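Local coordinates for protein aminoacyl-tRNA synthetase (Cryptosporidium parvum, PDB 5F9Z) that probably attaches proline to its cognate tRNA at the expense of ATP, as a prolyl-tRNA synthetase, and here holds halofuginone and an ATP analogue, at residues Ile58-Lys69 with Glu194-Leu203; Glu325-Val335 with Ile390-Leu401. All blocks are in the same frame, centred on the assembly; numbering follows the deposited sequence.

Interaction 1: residues Ile58-Lys69 with Glu194-Leu203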
loop_
_atom_site.group_PDB
_atom_site.type_symbol
_atom_site.label_atom_id
_atom_site.label_comp_id
_atom_site.label_asym_id
_atom_site.label_seq_id
_atom_site.Cartn_x
_atom_site.Cartn_y
_atom_site.Cartn_z
ATOM N N ILE A 58 -10.881 0.872 4.012
ATOM C CA ILE A 58 -9.951 0.389 2.998
ATOM C C ILE A 58 -8.936 -0.565 3.616
ATOM O O ILE A 58 -8.548 -1.564 2.999
ATOM C CB ILE A 58 -9.271 1.575 2.293
ATOM C CG1 ILE A 58 -10.326 2.447 1.609
ATOM C CG2 ILE A 58 -8.240 1.086 1.284
ATOM C CD1 ILE A 58 -9.751 3.526 0.726
ATOM N N TRP A 59 -8.502 -0.287 4.848
ATOM C CA TRP A 59 -7.599 -1.213 5.522
ATOM C C TRP A 59 -8.312 -2.507 5.891
ATOM O O TRP A 59 -7.729 -3.593 5.791
ATOM C CB TRP A 59 -6.995 -0.562 6.765
ATOM C CG TRP A 59 -6.072 -1.482 7.499
ATOM C CD1 TRP A 59 -6.279 -2.046 8.725
ATOM C CD2 TRP A 59 -4.806 -1.968 7.041
ATOM N NE1 TRP A 59 -5.212 -2.844 9.063
ATOM C CE2 TRP A 59 -4.294 -2.813 8.045
ATOM C CE3 TRP A 59 -4.051 -1.765 5.881
ATOM C CZ2 TRP A 59 -3.062 -3.454 7.926
ATOM C CZ3 TRP A 59 -2.830 -2.402 5.763
ATOM C CH2 TRP A 59 -2.347 -3.236 6.780
ATOM N N GLU A 60 -9.574 -2.411 6.321
ATOM C CA GLU A 60 -10.351 -3.614 6.600
ATOM C C GLU A 60 -10.534 -4.452 5.343
ATOM O O GLU A 60 -10.553 -5.686 5.409
ATOM C CB GLU A 60 -11.708 -3.240 7.196
ATOM C CG GLU A 60 -11.636 -2.720 8.616
ATOM C CD GLU A 60 -13.005 -2.428 9.199
ATOM O OE1 GLU A 60 -13.842 -1.829 8.490
ATOM O OE2 GLU A 60 -13.246 -2.807 10.364
ATOM N N THR A 61 -10.674 -3.798 4.188
ATOM C CA THR A 61 -10.764 -4.530 2.929
ATOM C C THR A 61 -9.423 -5.162 2.573
ATOM O O THR A 61 -9.364 -6.332 2.176
ATOM C CB THR A 61 -11.235 -3.599 1.811
ATOM O OG1 THR A 61 -12.468 -2.979 2.196
ATOM C CG2 THR A 61 -11.446 -4.376 0.521
ATOM N N ILE A 62 -8.337 -4.399 2.711
ATOM C CA ILE A 62 -7.001 -4.957 2.509
ATOM C C ILE A 62 -6.764 -6.117 3.465
ATOM O O ILE A 62 -6.230 -7.164 3.077
ATOM C CB ILE A 62 -5.932 -3.860 2.678
ATOM C CG1 ILE A 62 -6.026 -2.834 1.547
ATOM C CG2 ILE A 62 -4.539 -4.473 2.731
ATOM C CD1 ILE A 62 -5.089 -1.656 1.717
ATOM N N GLN A 63 -7.165 -5.953 4.727
ATOM C CA GLN A 63 -6.993 -7.023 5.703
ATOM C C GLN A 63 -7.843 -8.237 5.352
ATOM O O GLN A 63 -7.367 -9.374 5.425
ATOM C CB GLN A 63 -7.332 -6.515 7.104
ATOM C CG GLN A 63 -7.255 -7.580 8.184
ATOM C CD GLN A 63 -7.422 -7.010 9.579
ATOM O OE1 GLN A 63 -7.448 -5.793 9.765
ATOM N NE2 GLN A 63 -7.534 -7.890 10.568
ATOM N N SER A 64 -9.099 -8.015 4.957
ATOM C CA SER A 64 -9.982 -9.132 4.634
ATOM C C SER A 64 -9.478 -9.915 3.429
ATOM O O SER A 64 -9.479 -11.152 3.437
ATOM C CB SER A 64 -11.400 -8.621 4.381
ATOM O OG SER A 64 -12.213 -9.637 3.823
ATOM N N VAL A 65 -9.041 -9.212 2.382
ATOM C CA VAL A 65 -8.613 -9.890 1.163
ATOM C C VAL A 65 -7.300 -10.627 1.389
ATOM O O VAL A 65 -7.136 -11.776 0.962
ATOM C CB VAL A 65 -8.510 -8.884 0.002
ATOM C CG1 VAL A 65 -7.862 -9.532 -1.213
ATOM C CG2 VAL A 65 -9.891 -8.345 -0.351
ATOM N N PHE A 66 -6.346 -9.987 2.069
ATOM C CA PHE A 66 -5.043 -10.616 2.263
ATOM C C PHE A 66 -5.125 -11.772 3.252
ATOM O O PHE A 66 -4.424 -12.778 3.094
ATOM C CB PHE A 66 -4.020 -9.585 2.729
ATOM C CG PHE A 66 -2.635 -10.141 2.878
ATOM C CD1 PHE A 66 -1.841 -10.361 1.763
ATOM C CD2 PHE A 66 -2.128 -10.452 4.129
ATOM C CE1 PHE A 66 -0.568 -10.878 1.893
ATOM C CE2 PHE A 66 -0.854 -10.967 4.266
ATOM C CZ PHE A 66 -0.073 -11.180 3.146
ATOM N N ASP A 67 -5.968 -11.645 4.281
ATOM C CA ASP A 67 -6.110 -12.721 5.257
ATOM C C ASP A 67 -6.637 -13.990 4.599
ATOM O O ASP A 67 -6.197 -15.098 4.929
ATOM C CB ASP A 67 -7.032 -12.280 6.395
ATOM C CG ASP A 67 -6.991 -13.222 7.579
ATOM O OD1 ASP A 67 -6.099 -13.059 8.437
ATOM O OD2 ASP A 67 -7.854 -14.120 7.658
ATOM N N GLN A 68 -7.577 -13.848 3.662
ATOM C CA GLN A 68 -8.063 -15.009 2.925
ATOM C C GLN A 68 -6.987 -15.581 2.011
ATOM O O GLN A 68 -6.986 -16.788 1.738
ATOM C CB GLN A 68 -9.306 -14.637 2.115
ATOM N N LYS A 69 -6.066 -14.739 1.535
ATOM C CA LYS A 69 -5.003 -15.217 0.657
ATOM C C LYS A 69 -4.014 -16.097 1.414
ATOM O O LYS A 69 -3.647 -17.179 0.945
ATOM C CB LYS A 69 -4.281 -14.034 0.011
ATOM C CG LYS A 69 -5.113 -13.266 -1.000
ATOM C CD LYS A 69 -5.498 -14.140 -2.181
ATOM C CE LYS A 69 -6.264 -13.344 -3.227
ATOM N NZ LYS A 69 -6.679 -14.191 -4.377
ATOM N N GLU A 194 1.410 -12.232 -3.647
ATOM C CA GLU A 194 0.166 -11.790 -3.026
ATOM C C GLU A 194 0.232 -10.313 -2.656
ATOM O O GLU A 194 -0.765 -9.592 -2.775
ATOM C CB GLU A 194 -0.147 -12.641 -1.795
ATOM C CG GLU A 194 -0.297 -14.134 -2.071
ATOM C CD GLU A 194 -1.589 -14.491 -2.791
ATOM O OE1 GLU A 194 -2.333 -13.577 -3.204
ATOM O OE2 GLU A 194 -1.865 -15.701 -2.940
ATOM N N TYR A 195 1.397 -9.848 -2.199
ATOM C CA TYR A 195 1.581 -8.421 -1.956
ATOM C C TYR A 195 1.406 -7.625 -3.244
ATOM O O TYR A 195 0.710 -6.603 -3.268
ATOM C CB TYR A 195 2.960 -8.163 -1.349
ATOM C CG TYR A 195 3.056 -8.455 0.131
ATOM C CD1 TYR A 195 1.929 -8.413 0.940
ATOM C CD2 TYR A 195 4.273 -8.768 0.719
ATOM C CE1 TYR A 195 2.013 -8.675 2.293
ATOM C CE2 TYR A 195 4.368 -9.029 2.073
ATOM C CZ TYR A 195 3.234 -8.984 2.854
ATOM O OH TYR A 195 3.319 -9.246 4.202
ATOM N N ALA A 196 2.032 -8.085 -4.332
ATOM C CA ALA A 196 1.846 -7.431 -5.623
ATOM C C ALA A 196 0.395 -7.498 -6.078
ATOM O O ALA A 196 -0.090 -6.576 -6.743
ATOM C CB ALA A 196 2.761 -8.064 -6.671
ATOM N N SER A 197 -0.313 -8.575 -5.729
ATOM C CA SER A 197 -1.726 -8.673 -6.076
ATOM C C SER A 197 -2.560 -7.678 -5.280
ATOM O O SER A 197 -3.513 -7.096 -5.809
ATOM C CB SER A 197 -2.226 -10.100 -5.845
ATOM O OG SER A 197 -3.621 -10.193 -6.071
ATOM N N ILE A 198 -2.218 -7.472 -4.005
ATOM C CA ILE A 198 -2.954 -6.517 -3.180
ATOM C C ILE A 198 -2.875 -5.119 -3.783
ATOM O O ILE A 198 -3.880 -4.403 -3.865
ATOM C CB ILE A 198 -2.426 -6.542 -1.733
ATOM C CG1 ILE A 198 -2.853 -7.830 -1.026
ATOM C CG2 ILE A 198 -2.911 -5.323 -0.960
ATOM C CD1 ILE A 198 -4.351 -7.967 -0.858
ATOM N N TYR A 199 -1.686 -4.715 -4.229
ATOM C CA TYR A 199 -1.526 -3.369 -4.770
ATOM C C TYR A 199 -2.145 -3.242 -6.159
ATOM O O TYR A 199 -2.812 -2.245 -6.455
ATOM C CB TYR A 199 -0.046 -2.992 -4.806
ATOM C CG TYR A 199 0.469 -2.426 -3.504
ATOM C CD1 TYR A 199 0.824 -3.261 -2.454
ATOM C CD2 TYR A 199 0.601 -1.055 -3.326
ATOM C CE1 TYR A 199 1.296 -2.747 -1.262
ATOM C CE2 TYR A 199 1.071 -0.531 -2.138
ATOM C CZ TYR A 199 1.415 -1.381 -1.108
ATOM O OH TYR A 199 1.890 -0.865 0.076
ATOM N N GLU A 200 -1.943 -4.238 -7.021
ATOM C CA GLU A 200 -2.372 -4.114 -8.409
ATOM C C GLU A 200 -3.814 -4.569 -8.624
ATOM O O GLU A 200 -4.583 -3.888 -9.308
ATOM C CB GLU A 200 -1.424 -4.897 -9.324
ATOM C CG GLU A 200 0.011 -4.391 -9.290
ATOM C CD GLU A 200 0.767 -4.678 -10.572
ATOM O OE1 GLU A 200 1.983 -4.399 -10.622
ATOM O OE2 GLU A 200 0.145 -5.176 -11.533
ATOM N N ASP A 201 -4.199 -5.714 -8.057
ATOM C CA ASP A 201 -5.549 -6.218 -8.282
ATOM C C ASP A 201 -6.572 -5.511 -7.400
ATOM O O ASP A 201 -7.694 -5.240 -7.844
ATOM C CB ASP A 201 -5.598 -7.729 -8.044
ATOM C CG ASP A 201 -4.739 -8.500 -9.023
ATOM O OD1 ASP A 201 -4.682 -8.105 -10.207
ATOM O OD2 ASP A 201 -4.117 -9.502 -8.611
ATOM N N LEU A 202 -6.208 -5.203 -6.157
ATOM C CA LEU A 202 -7.148 -4.595 -5.222
ATOM C C LEU A 202 -7.049 -3.072 -5.214
ATOM O O LEU A 202 -8.068 -2.381 -5.315
ATOM C CB LEU A 202 -6.916 -5.151 -3.813
ATOM C CG LEU A 202 -7.942 -4.782 -2.740
ATOM C CD1 LEU A 202 -9.270 -5.479 -3.003
ATOM C CD2 LEU A 202 -7.418 -5.118 -1.351
ATOM N N LEU A 203 -5.836 -2.535 -5.101
ATOM C CA LEU A 203 -5.628 -1.097 -5.009
ATOM C C LEU A 203 -5.353 -0.442 -6.357
ATOM O O LEU A 203 -5.195 0.783 -6.409
ATOM C CB LEU A 203 -4.472 -0.795 -4.048
ATOM C CG LEU A 203 -4.592 -1.388 -2.643
ATOM C CD1 LEU A 203 -3.369 -1.040 -1.814
ATOM C CD2 LEU A 203 -5.861 -0.907 -1.960
HETATM O O HOH W 1 -3.846 -17.181 -2.006
#
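Phe66 meets three residues of the 194-203 segment, one after another along its side chain. Its CB lies 3.9 Å from Ile198 CD1. Further out, CD1 touches Ile198 CG1. CE1 of Phe66 passes Glu194 CB, and both CE1 and CZ come to 3.4 Å from Tyr195 CE1. CG of Phe66 stands opposite the backbone N (chi1 -177°), which carries the ring from the flank of its helix over to Tyr195. The ring planes of Phe66 and Tyr195 are within 13° of parallel, but one ring is displaced well off the other.

The segments lie on helices 53-71 and 181-202. The axes of 58-69 and 194-202 run at 137° and come within 10.7 Å. The second segment lies in the class II synthetase core. Tyr195 sits near the active site: its side chain is about 6 Å from the bound halofuginone, and its OH is hydrogen-bonded to Gln172. Strand 265-276 touches Tyr195 through Trp273 and Leu275.

From Phe66 toward Ile58 the contact is aliphatic. Ile198 lies among Ile62, Val65 and Phe66; its CG2 meets Ile62 CG2 and its CD1 meets Val65 CG1. Val65 and Leu202 meet end on, CG2 against CD1, 4.0 Å apart. The other branch of Leu202, CD2, rests against CA and CG1 of Ile62. Ile62 CD1 continues to Leu203 CD2 at 3.8 Å, the two side chains crossing nearly at right angles.

At the other end, Lys69 lays its methylene chain across the carboxylate of Glu194. Its NZ stays 4.5 Å from Glu194 OE1, too far for a salt bridge. A water bridges the same two residues, donating to Lys69 O and, at 2.6 Å, to Glu194 OE2.

Interaction 2: residues Glu325-Val335 with Ile390-Leu401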
loop_
_atom_site.group_PDB
_atom_site.type_symbol
_atom_site.label_atom_id
_atom_site.label_comp_id
_atom_site.label_asym_id
_atom_site.label_seq_id
_atom_site.Cartn_x
_atom_site.Cartn_y
_atom_site.Cartn_z
ATOM N N GLU A 325 -35.578 1.032 -5.437
ATOM C CA GLU A 325 -35.477 -0.044 -6.418
ATOM C C GLU A 325 -34.056 -0.158 -6.956
ATOM O O GLU A 325 -33.504 -1.260 -7.052
ATOM C CB GLU A 325 -36.470 0.190 -7.558
ATOM C CG GLU A 325 -36.310 -0.777 -8.722
ATOM C CD GLU A 325 -37.337 -0.556 -9.813
ATOM O OE1 GLU A 325 -37.716 -1.542 -10.481
ATOM O OE2 GLU A 325 -37.769 0.600 -10.001
ATOM N N VAL A 326 -33.445 0.976 -7.304
ATOM C CA VAL A 326 -32.065 0.964 -7.784
ATOM C C VAL A 326 -31.125 0.482 -6.686
ATOM O O VAL A 326 -30.208 -0.311 -6.937
ATOM C CB VAL A 326 -31.668 2.359 -8.302
ATOM C CG1 VAL A 326 -30.184 2.403 -8.631
ATOM C CG2 VAL A 326 -32.495 2.727 -9.523
ATOM N N GLU A 327 -31.338 0.947 -5.452
ATOM C CA GLU A 327 -30.500 0.506 -4.341
ATOM C C GLU A 327 -30.661 -0.987 -4.086
ATOM O O GLU A 327 -29.690 -1.677 -3.753
ATOM C CB GLU A 327 -30.838 1.303 -3.081
ATOM C CG GLU A 327 -29.967 0.967 -1.881
ATOM C CD GLU A 327 -30.421 1.665 -0.615
ATOM O OE1 GLU A 327 -31.627 1.968 -0.500
ATOM O OE2 GLU A 327 -29.570 1.915 0.266
ATOM N N CYS A 328 -31.883 -1.505 -4.239
ATOM C CA CYS A 328 -32.110 -2.934 -4.049
ATOM C C CYS A 328 -31.426 -3.751 -5.138
ATOM O O CYS A 328 -30.859 -4.814 -4.860
ATOM C CB CYS A 328 -33.609 -3.229 -4.017
ATOM S SG CYS A 328 -34.023 -4.983 -3.888
ATOM N N ILE A 329 -31.469 -3.269 -6.382
ATOM C CA ILE A 329 -30.811 -3.975 -7.477
ATOM C C ILE A 329 -29.301 -3.990 -7.272
ATOM O O ILE A 329 -28.641 -5.013 -7.493
ATOM C CB ILE A 329 -31.195 -3.336 -8.825
ATOM C CG1 ILE A 329 -32.683 -3.547 -9.111
ATOM C CG2 ILE A 329 -30.347 -3.907 -9.952
ATOM C CD1 ILE A 329 -33.163 -2.860 -10.368
ATOM N N LEU A 330 -28.731 -2.865 -6.835
ATOM C CA LEU A 330 -27.285 -2.797 -6.649
ATOM C C LEU A 330 -26.836 -3.583 -5.425
ATOM O O LEU A 330 -25.744 -4.165 -5.434
ATOM C CB LEU A 330 -26.837 -1.339 -6.546
ATOM C CG LEU A 330 -26.409 -0.663 -7.852
ATOM C CD1 LEU A 330 -27.502 -0.724 -8.910
ATOM C CD2 LEU A 330 -26.006 0.774 -7.588
ATOM N N LYS A 331 -27.650 -3.612 -4.366
ATOM C CA LYS A 331 -27.319 -4.434 -3.208
ATOM C C LYS A 331 -27.307 -5.914 -3.568
ATOM O O LYS A 331 -26.416 -6.658 -3.143
ATOM C CB LYS A 331 -28.307 -4.169 -2.070
ATOM C CG LYS A 331 -27.823 -3.159 -1.044
ATOM C CD LYS A 331 -28.847 -2.974 0.065
ATOM C CE LYS A 331 -28.243 -2.263 1.264
ATOM N NZ LYS A 331 -27.628 -0.960 0.891
ATOM N N LYS A 332 -28.287 -6.359 -4.357
ATOM C CA LYS A 332 -28.330 -7.753 -4.782
ATOM C C LYS A 332 -27.178 -8.109 -5.710
ATOM O O LYS A 332 -26.804 -9.284 -5.790
ATOM C CB LYS A 332 -29.663 -8.054 -5.469
ATOM N N ALA A 333 -26.607 -7.130 -6.407
ATOM C CA ALA A 333 -25.486 -7.356 -7.308
ATOM C C ALA A 333 -24.135 -7.228 -6.615
ATOM O O ALA A 333 -23.102 -7.238 -7.293
ATOM C CB ALA A 333 -25.558 -6.386 -8.490
ATOM N N GLY A 334 -24.117 -7.108 -5.290
ATOM C CA GLY A 334 -22.874 -6.975 -4.561
ATOM C C GLY A 334 -22.242 -5.604 -4.610
ATOM O O GLY A 334 -21.074 -5.464 -4.228
ATOM N N VAL A 335 -22.968 -4.590 -5.065
ATOM C CA VAL A 335 -22.444 -3.233 -5.161
ATOM C C VAL A 335 -22.747 -2.496 -3.864
ATOM O O VAL A 335 -23.871 -2.561 -3.350
ATOM C CB VAL A 335 -23.045 -2.496 -6.370
ATOM C CG1 VAL A 335 -22.558 -1.056 -6.418
ATOM C CG2 VAL A 335 -22.695 -3.224 -7.661
ATOM N N ILE A 390 -33.133 1.061 -15.775
ATOM C CA ILE A 390 -33.123 0.364 -14.491
ATOM C C ILE A 390 -32.972 -1.139 -14.698
ATOM O O ILE A 390 -32.294 -1.823 -13.921
ATOM C CB ILE A 390 -34.396 0.708 -13.692
ATOM C CG1 ILE A 390 -34.387 2.186 -13.295
ATOM C CG2 ILE A 390 -34.520 -0.170 -12.458
ATOM C CD1 ILE A 390 -35.630 2.630 -12.558
ATOM N N SER A 391 -33.578 -1.670 -15.763
ATOM C CA SER A 391 -33.478 -3.097 -16.045
ATOM C C SER A 391 -32.074 -3.518 -16.461
ATOM O O SER A 391 -31.772 -4.716 -16.451
ATOM C CB SER A 391 -34.479 -3.486 -17.134
ATOM O OG SER A 391 -34.238 -2.764 -18.329
ATOM N N GLU A 392 -31.210 -2.569 -16.825
ATOM C CA GLU A 392 -29.840 -2.870 -17.218
ATOM C C GLU A 392 -28.833 -2.647 -16.097
ATOM O O GLU A 392 -27.652 -2.960 -16.276
ATOM C CB GLU A 392 -29.436 -2.025 -18.432
ATOM C CG GLU A 392 -30.193 -2.345 -19.711
ATOM C CD GLU A 392 -29.676 -1.559 -20.901
ATOM O OE1 GLU A 392 -28.697 -0.800 -20.732
ATOM O OE2 GLU A 392 -30.244 -1.700 -22.005
ATOM N N LEU A 393 -29.269 -2.123 -14.949
ATOM C CA LEU A 393 -28.333 -1.796 -13.877
ATOM C C LEU A 393 -27.668 -3.044 -13.312
ATOM O O LEU A 393 -26.479 -3.016 -12.971
ATOM C CB LEU A 393 -29.054 -1.029 -12.770
ATOM C CG LEU A 393 -29.494 0.389 -13.127
ATOM C CD1 LEU A 393 -30.320 0.987 -12.002
ATOM C CD2 LEU A 393 -28.279 1.250 -13.420
ATOM N N GLU A 394 -28.417 -4.143 -13.201
ATOM C CA GLU A 394 -27.864 -5.371 -12.638
ATOM C C GLU A 394 -26.643 -5.841 -13.420
ATOM O O GLU A 394 -25.687 -6.368 -12.839
ATOM C CB GLU A 394 -28.935 -6.461 -12.615
ATOM C CG GLU A 394 -28.451 -7.800 -12.086
ATOM C CD GLU A 394 -29.432 -8.922 -12.357
ATOM O OE1 GLU A 394 -30.305 -8.749 -13.232
ATOM O OE2 GLU A 394 -29.331 -9.976 -11.693
ATOM N N SER A 395 -26.652 -5.649 -14.738
ATOM C CA SER A 395 -25.565 -6.078 -15.609
ATOM C C SER A 395 -24.543 -4.981 -15.879
ATOM O O SER A 395 -23.340 -5.262 -15.924
ATOM C CB SER A 395 -26.129 -6.582 -16.942
ATOM O OG SER A 395 -25.093 -6.786 -17.886
ATOM N N LYS A 396 -24.989 -3.736 -16.059
ATOM C CA LYS A 396 -24.086 -2.679 -16.509
ATOM C C LYS A 396 -23.198 -2.158 -15.383
ATOM O O LYS A 396 -22.017 -1.870 -15.608
ATOM C CB LYS A 396 -24.889 -1.528 -17.117
ATOM C CG LYS A 396 -24.047 -0.506 -17.861
ATOM C CD LYS A 396 -23.874 -0.897 -19.319
ATOM C CE LYS A 396 -22.819 -0.043 -20.004
ATOM N NZ LYS A 396 -21.442 -0.406 -19.560
ATOM N N ILE A 397 -23.742 -2.022 -14.177
ATOM C CA ILE A 397 -23.020 -1.391 -13.072
ATOM C C ILE A 397 -21.831 -2.244 -12.632
ATOM O O ILE A 397 -20.741 -1.690 -12.429
ATOM C CB ILE A 397 -23.962 -1.085 -11.895
ATOM C CG1 ILE A 397 -25.051 -0.109 -12.340
ATOM C CG2 ILE A 397 -23.182 -0.509 -10.721
ATOM C CD1 ILE A 397 -24.513 1.111 -13.056
ATOM N N PRO A 398 -21.965 -3.566 -12.459
ATOM C CA PRO A 398 -20.758 -4.368 -12.203
ATOM C C PRO A 398 -19.723 -4.261 -13.309
ATOM O O PRO A 398 -18.520 -4.323 -13.028
ATOM C CB PRO A 398 -21.306 -5.797 -12.073
ATOM C CG PRO A 398 -22.697 -5.612 -11.607
ATOM C CD PRO A 398 -23.187 -4.384 -12.317
ATOM N N LYS A 399 -20.156 -4.090 -14.562
ATOM C CA LYS A 399 -19.205 -3.906 -15.653
ATOM C C LYS A 399 -18.511 -2.552 -15.559
ATOM O O LYS A 399 -17.304 -2.450 -15.812
ATOM C CB LYS A 399 -19.908 -4.051 -17.002
ATOM C CG LYS A 399 -20.336 -5.469 -17.339
ATOM C CD LYS A 399 -20.876 -5.561 -18.758
ATOM C CE LYS A 399 -22.096 -4.674 -18.948
ATOM N NZ LYS A 399 -22.652 -4.782 -20.325
ATOM N N LEU A 400 -19.254 -1.502 -15.199
ATOM C CA LEU A 400 -18.656 -0.174 -15.097
ATOM C C LEU A 400 -17.617 -0.120 -13.985
ATOM O O LEU A 400 -16.534 0.451 -14.166
ATOM C CB LEU A 400 -19.740 0.879 -14.869
ATOM C CG LEU A 400 -20.563 1.274 -16.096
ATOM C CD1 LEU A 400 -21.589 2.337 -15.735
ATOM C CD2 LEU A 400 -19.653 1.760 -17.214
ATOM N N LEU A 401 -17.926 -0.705 -12.825
ATOM C CA LEU A 401 -16.941 -0.769 -11.750
ATOM C C LEU A 401 -15.750 -1.626 -12.154
ATOM O O LEU A 401 -14.604 -1.317 -11.805
ATOM C CB LEU A 401 -17.593 -1.307 -10.475
ATOM C CG LEU A 401 -18.742 -0.466 -9.913
ATOM C CD1 LEU A 401 -19.327 -1.112 -8.667
ATOM C CD2 LEU A 401 -18.275 0.951 -9.619
#
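Ile390 and Ile329 meet through CG2 of the first and CD1 of the second, 3.7 Å apart, with the side chains nearly perpendicular. They belong to the anticodon-binding domain, where helices 317-332 and 393-417 pack beside each other against a mixed five-stranded sheet. The axes of 325-332 and 393-401 cross at -61° and come within 9.3 Å.

Ile390 CG2 also touches Glu325 CD, while Ile390 CD1 approaches Glu325 OE2. The carboxylate has a firmer partner in Arg373, which forms a salt bridge through Glu325 OE1.

Ile329 uses both branches. CG2, opposite the backbone N, lies over the backbone of the other helix, 3.8 Å from Glu394 N, and beside Glu394 CB. CG1, on the side of the backbone N and opposite the carbonyl carbon, carries CD1 to Ile390.

Val335 closes the opposite end. A Schellman motif ends helix 317-332, with Gly334 at positive phi and Val335 N bonded to Leu330 O. Past this turn, Val335 faces the second helix, and Val304 of the sheet touches it too. Between the two ends, Leu393 CD1 lies 3.7 Å from both methyls of Val326. Val335 CG2 meets Ile397 CG2, and Val335 CG1 lies 3.9 Å from Leu401 CD1.

From the N terminus, helix 53-71 supplies the first side of interaction 1. Interaction 1 closes when the chain returns along helix 181-202, after 124 intervening residues that include much of the catalytic core. The chain then completes that core and enters the anticodon-binding domain. Interaction 2 opens at helix 317-332 and closes after 54 intervening residues, at 390-401. The two loops are in series and neither nest nor cross. Interaction 1 joins helices 53-71 and 181-202 close to the bound ligands, and interaction 2 ties two helices within the anticodon-binding domain. Their centres are 24 Å apart. Helix 393-417 also runs back toward interaction 1, where its Gln405 bonds Leu202 O.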